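Local structure of biotin protein ligase-like protein of unknown function (Silicibacter sp., 3BFM) at residues 70-82 against 158-171. The protein is of unknown function but belongs to the biotin/lipoate protein ligase family and probably shares its class II tRNA synthetase-like fold. Numbering follows the deposited sequence.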
loop_
_atom_site.group_PDB
_atom_site.type_symbol
_atom_site.label_atom_id
_atom_site.label_comp_id
_atom_site.label_asym_id
_atom_site.label_seq_id
_atom_site.Cartn_x
_atom_site.Cartn_y
_atom_site.Cartn_z
ATOM N N VAL A 70 -11.220 10.280 8.045
ATOM C CA VAL A 70 -10.517 10.049 6.799
ATOM C C VAL A 70 -11.269 9.098 5.882
ATOM O O VAL A 70 -11.438 9.405 4.706
ATOM C CB VAL A 70 -9.075 9.571 7.032
ATOM C CG1 VAL A 70 -8.468 8.986 5.733
ATOM C CG2 VAL A 70 -8.183 10.678 7.599
ATOM N N CYS A 71 -11.720 7.948 6.390
ATOM C CA CYS A 71 -12.433 6.986 5.540
ATOM C C CYS A 71 -13.865 7.444 5.209
ATOM O O CYS A 71 -14.462 7.026 4.217
ATOM C CB CYS A 71 -12.444 5.613 6.198
ATOM S SG CYS A 71 -10.766 4.879 6.215
ATOM N N GLY A 72 -14.420 8.328 6.039
ATOM C CA GLY A 72 -15.670 8.979 5.721
ATOM C C GLY A 72 -15.541 9.917 4.550
ATOM O O GLY A 72 -16.389 9.921 3.656
ATOM N N VAL A 73 -14.486 10.724 4.538
ATOM C CA VAL A 73 -14.189 11.598 3.396
ATOM C C VAL A 73 -13.953 10.745 2.153
ATOM O O VAL A 73 -14.438 11.049 1.039
ATOM C CB VAL A 73 -12.964 12.493 3.655
ATOM C CG1 VAL A 73 -12.634 13.316 2.418
ATOM C CG2 VAL A 73 -13.175 13.409 4.860
ATOM N N GLY A 74 -13.191 9.672 2.345
ATOM C CA GLY A 74 -12.994 8.701 1.262
ATOM C C GLY A 74 -14.308 8.225 0.642
ATOM O O GLY A 74 -14.459 8.169 -0.600
ATOM N N PHE A 75 -15.257 7.858 1.495
ATOM C CA PHE A 75 -16.577 7.423 1.045
ATOM C C PHE A 75 -17.384 8.499 0.332
ATOM O O PHE A 75 -17.996 8.244 -0.710
ATOM C CB PHE A 75 -17.399 6.883 2.203
ATOM C CG PHE A 75 -18.749 6.413 1.785
ATOM C CD1 PHE A 75 -18.888 5.172 1.160
ATOM C CD2 PHE A 75 -19.879 7.210 1.926
ATOM C CE1 PHE A 75 -20.116 4.726 0.750
ATOM C CE2 PHE A 75 -21.115 6.753 1.488
ATOM C CZ PHE A 75 -21.219 5.510 0.890
ATOM N N GLN A 76 -17.455 9.691 0.927
ATOM C CA GLN A 76 -18.144 10.795 0.263
ATOM C C GLN A 76 -17.552 11.057 -1.137
ATOM O O GLN A 76 -18.303 11.247 -2.098
ATOM C CB GLN A 76 -18.118 12.053 1.121
ATOM C CG GLN A 76 -18.941 13.224 0.531
ATOM C CD GLN A 76 -18.232 13.996 -0.581
ATOM O OE1 GLN A 76 -17.011 14.013 -0.693
ATOM N NE2 GLN A 76 -19.025 14.650 -1.416
ATOM N N ASN A 77 -16.217 11.041 -1.259
ATOM C CA ASN A 77 -15.564 11.285 -2.546
ATOM C C ASN A 77 -15.860 10.162 -3.533
ATOM O O ASN A 77 -16.075 10.403 -4.721
ATOM C CB ASN A 77 -14.038 11.330 -2.407
ATOM C CG ASN A 77 -13.493 12.544 -1.649
ATOM O OD1 ASN A 77 -12.279 12.690 -1.581
ATOM N ND2 ASN A 77 -14.334 13.364 -1.064
ATOM N N ALA A 78 -15.841 8.931 -3.031
ATOM C CA ALA A 78 -16.088 7.730 -3.807
ATOM C C ALA A 78 -17.512 7.745 -4.338
ATOM O O ALA A 78 -17.723 7.593 -5.526
ATOM C CB ALA A 78 -15.812 6.462 -2.959
ATOM N N LEU A 79 -18.498 7.975 -3.476
ATOM C CA LEU A 79 -19.884 8.032 -3.970
ATOM C C LEU A 79 -20.110 9.218 -4.965
ATOM O O LEU A 79 -20.739 9.046 -6.027
ATOM C CB LEU A 79 -20.853 8.112 -2.793
ATOM C CG LEU A 79 -22.345 7.920 -3.077
ATOM C CD1 LEU A 79 -22.588 6.685 -3.957
ATOM C CD2 LEU A 79 -23.084 7.798 -1.741
ATOM N N GLY A 80 -19.588 10.400 -4.637
ATOM C CA GLY A 80 -19.669 11.558 -5.539
ATOM C C GLY A 80 -19.097 11.357 -6.940
ATOM O O GLY A 80 -19.599 11.909 -7.926
ATOM N N ALA A 81 -18.049 10.556 -7.037
ATOM C CA ALA A 81 -17.495 10.182 -8.339
ATOM C C ALA A 81 -18.423 9.286 -9.195
ATOM O O ALA A 81 -18.209 9.175 -10.406
ATOM C CB ALA A 81 -16.154 9.488 -8.152
ATOM N N LEU A 82 -19.409 8.625 -8.577
ATOM C CA LEU A 82 -20.253 7.614 -9.251
ATOM C C LEU A 82 -21.742 7.958 -9.308
ATOM O O LEU A 82 -22.478 7.431 -10.132
ATOM C CB LEU A 82 -20.094 6.248 -8.547
ATOM C CG LEU A 82 -18.697 5.619 -8.572
ATOM C CD1 LEU A 82 -18.661 4.290 -7.789
ATOM C CD2 LEU A 82 -18.203 5.399 -9.983
ATOM N N ARG A 158 -17.913 -1.285 -8.165
ATOM C CA ARG A 158 -17.201 -0.050 -8.528
ATOM C C ARG A 158 -17.106 0.908 -7.357
ATOM O O ARG A 158 -16.108 1.582 -7.185
ATOM C CB ARG A 158 -17.881 0.647 -9.701
ATOM C CG ARG A 158 -18.000 -0.206 -10.984
ATOM C CD ARG A 158 -16.665 -0.519 -11.638
ATOM N NE ARG A 158 -15.955 -1.650 -11.057
ATOM C CZ ARG A 158 -16.242 -2.935 -11.273
ATOM N NH1 ARG A 158 -17.284 -3.287 -12.022
ATOM N NH2 ARG A 158 -15.505 -3.870 -10.696
ATOM N N LEU A 159 -18.173 0.987 -6.571
ATOM C CA LEU A 159 -18.190 1.803 -5.334
ATOM C C LEU A 159 -17.148 1.333 -4.288
ATOM O O LEU A 159 -16.423 2.130 -3.680
ATOM C CB LEU A 159 -19.593 1.849 -4.758
ATOM C CG LEU A 159 -19.760 2.727 -3.502
ATOM C CD1 LEU A 159 -19.384 4.197 -3.710
ATOM C CD2 LEU A 159 -21.198 2.647 -2.928
ATOM N N LEU A 160 -17.088 0.021 -4.083
ATOM C CA LEU A 160 -16.051 -0.581 -3.254
ATOM C C LEU A 160 -14.642 -0.235 -3.693
ATOM O O LEU A 160 -13.818 0.176 -2.877
ATOM C CB LEU A 160 -16.254 -2.088 -3.201
ATOM C CG LEU A 160 -15.220 -2.913 -2.459
ATOM C CD1 LEU A 160 -15.094 -2.480 -0.976
ATOM C CD2 LEU A 160 -15.635 -4.390 -2.577
ATOM N N GLU A 161 -14.351 -0.414 -4.992
ATOM C CA GLU A 161 -13.058 -0.075 -5.546
ATOM C C GLU A 161 -12.740 1.381 -5.320
ATOM O O GLU A 161 -11.621 1.739 -4.959
ATOM C CB GLU A 161 -13.067 -0.321 -7.064
ATOM C CG GLU A 161 -13.093 -1.767 -7.425
ATOM C CD GLU A 161 -13.306 -2.013 -8.917
ATOM O OE1 GLU A 161 -13.719 -1.073 -9.645
ATOM O OE2 GLU A 161 -13.015 -3.150 -9.359
ATOM N N SER A 162 -13.743 2.221 -5.540
ATOM C CA SER A 162 -13.571 3.662 -5.421
ATOM C C SER A 162 -13.347 4.087 -3.969
ATOM O O SER A 162 -12.545 4.972 -3.693
ATOM C CB SER A 162 -14.771 4.370 -6.016
ATOM O OG SER A 162 -14.487 5.734 -6.158
ATOM N N TRP A 163 -14.049 3.441 -3.043
ATOM C CA TRP A 163 -13.868 3.758 -1.624
ATOM C C TRP A 163 -12.392 3.472 -1.269
ATOM O O TRP A 163 -11.662 4.316 -0.720
ATOM C CB TRP A 163 -14.814 2.970 -0.759
ATOM C CG TRP A 163 -14.672 3.266 0.716
ATOM C CD1 TRP A 163 -14.761 4.501 1.326
ATOM C CD2 TRP A 163 -14.473 2.315 1.759
ATOM N NE1 TRP A 163 -14.614 4.360 2.670
ATOM C CE2 TRP A 163 -14.433 3.033 2.972
ATOM C CE3 TRP A 163 -14.300 0.930 1.780
ATOM C CZ2 TRP A 163 -14.211 2.410 4.207
ATOM C CZ3 TRP A 163 -14.072 0.295 3.007
ATOM C CH2 TRP A 163 -14.051 1.033 4.203
ATOM N N ALA A 164 -11.952 2.264 -1.604
ATOM C CA ALA A 164 -10.564 1.887 -1.324
ATOM C C ALA A 164 -9.551 2.892 -1.878
ATOM O O ALA A 164 -8.625 3.315 -1.152
ATOM C CB ALA A 164 -10.265 0.472 -1.808
ATOM N N ARG A 165 -9.719 3.279 -3.135
ATOM C CA ARG A 165 -8.832 4.232 -3.777
ATOM C C ARG A 165 -8.867 5.596 -3.115
ATOM O O ARG A 165 -7.806 6.182 -2.814
ATOM C CB ARG A 165 -9.157 4.430 -5.260
ATOM C CG ARG A 165 -8.492 3.488 -6.187
ATOM C CD ARG A 165 -8.515 4.002 -7.625
ATOM N NE ARG A 165 -9.841 4.501 -8.029
ATOM C CZ ARG A 165 -10.878 3.744 -8.413
ATOM N NH1 ARG A 165 -10.800 2.412 -8.445
ATOM N NH2 ARG A 165 -12.020 4.330 -8.758
ATOM N N HIS A 166 -10.053 6.127 -2.860
ATOM C CA HIS A 166 -10.090 7.431 -2.207
ATOM C C HIS A 166 -9.635 7.419 -0.733
ATOM O O HIS A 166 -8.990 8.354 -0.285
ATOM C CB HIS A 166 -11.488 8.048 -2.310
ATOM C CG HIS A 166 -11.801 8.599 -3.650
ATOM N ND1 HIS A 166 -12.449 7.876 -4.614
ATOM C CD2 HIS A 166 -11.559 9.821 -4.186
ATOM C CE1 HIS A 166 -12.581 8.619 -5.705
ATOM N NE2 HIS A 166 -12.052 9.802 -5.465
ATOM N N CYS A 167 -9.934 6.356 0.025
ATOM C CA CYS A 167 -9.351 6.203 1.351
ATOM C C CYS A 167 -7.830 6.221 1.306
ATOM O O CYS A 167 -7.179 6.876 2.109
ATOM C CB CYS A 167 -9.839 4.918 2.024
ATOM S SG CYS A 167 -11.536 5.032 2.524
ATOM N N LEU A 168 -7.241 5.477 0.385
ATOM C CA LEU A 168 -5.798 5.463 0.298
ATOM C C LEU A 168 -5.258 6.857 -0.018
ATOM O O LEU A 168 -4.283 7.258 0.566
ATOM C CB LEU A 168 -5.336 4.485 -0.773
ATOM C CG LEU A 168 -3.842 4.347 -1.045
ATOM C CD1 LEU A 168 -3.132 3.759 0.149
ATOM C CD2 LEU A 168 -3.672 3.457 -2.326
ATOM N N HIS A 169 -5.903 7.594 -0.914
ATOM C CA HIS A 169 -5.436 8.958 -1.204
ATOM C C HIS A 169 -5.325 9.811 0.085
ATOM O O HIS A 169 -4.272 10.404 0.371
ATOM C CB HIS A 169 -6.362 9.602 -2.246
ATOM C CG HIS A 169 -6.129 11.058 -2.441
ATOM N ND1 HIS A 169 -5.136 11.547 -3.264
ATOM C CD2 HIS A 169 -6.742 12.139 -1.904
ATOM C CE1 HIS A 169 -5.150 12.868 -3.222
ATOM N NE2 HIS A 169 -6.123 13.252 -2.417
ATOM N N TRP A 170 -6.391 9.804 0.887
ATOM C CA TRP A 170 -6.462 10.642 2.105
ATOM C C TRP A 170 -5.557 10.085 3.233
ATOM O O TRP A 170 -4.986 10.831 4.044
ATOM C CB TRP A 170 -7.921 10.833 2.535
ATOM C CG TRP A 170 -8.639 11.760 1.651
ATOM C CD1 TRP A 170 -9.613 11.462 0.756
ATOM C CD2 TRP A 170 -8.404 13.165 1.537
ATOM N NE1 TRP A 170 -10.020 12.593 0.109
ATOM C CE2 TRP A 170 -9.294 13.655 0.568
ATOM C CE3 TRP A 170 -7.542 14.056 2.175
ATOM C CZ2 TRP A 170 -9.331 15.014 0.203
ATOM C CZ3 TRP A 170 -7.581 15.396 1.821
ATOM C CH2 TRP A 170 -8.466 15.857 0.838
ATOM N N ILE A 171 -5.399 8.760 3.295
ATOM C CA ILE A 171 -4.550 8.182 4.320
ATOM C C ILE A 171 -3.141 8.595 3.989
ATOM O O ILE A 171 -2.403 8.982 4.871
ATOM C CB ILE A 171 -4.615 6.623 4.349
ATOM C CG1 ILE A 171 -5.966 6.165 4.910
ATOM C CG2 ILE A 171 -3.453 6.064 5.186
ATOM C CD1 ILE A 171 -6.323 4.651 4.604
#
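Trp163, set among Cys71, Gly74, Phe75 and Ala78, and Trp170, set among Val70, Val73, Gly74 and Asn77, reach from helix 158-171 into helix 70-82 as knobs into holes, joining two helices of the biotin/lipoate ligase-like fold that run in broadly opposing directions, cross at 133° and pack on strands 48-55 and 123-130 of the mixed sheet. Their axes come within 7.8 Å. The nearest CA pair is Gly74 CA to Cys167 CA at 4.4 Å, and a CB on Gly74 would run into Cys167 SG.

From CB outward, Trp170 first meets Val70 CG1 at 3.7 Å. With CG anti to the carbonyl carbon (chi1 -74°), the indole lies under Val73, whose CG1 sits over the five-membered ring in a CH-pi contact; His169 CD2 lies over the opposite face. At the ring's edge Trp170 NE1 donates to Asn77 OD1 over 2.8 Å, nearly straight at 168°, and Gln76 OE1 takes the amide's ND2.

His166 fills the next turn. His166 CB approaches Gly74 O at 3.4 Å, CD2 meets Asn77 CB, and one ring face lies against the Asn77-Ala78 peptide. His166 ND1 bonds to Ser162 O at 3.0 Å, which fixes the ring's rotation. Replacing the imidazole by an alanine would probably leave Asn77 CB and the Asn77-Ala78 peptide without their ring and remove the second donor to Ser162 O.

Ala78 is a knob among Ser162, His166, Leu159 and Trp163. Nearer the sheet, the Phe75 ring turns its edge to the face of Trp163. Trp163 NE1 gives its hydrogen to Cys71 O at 3.1 Å, an oxygen that also accepts Phe75 N from the opposite face of its carbonyl plane.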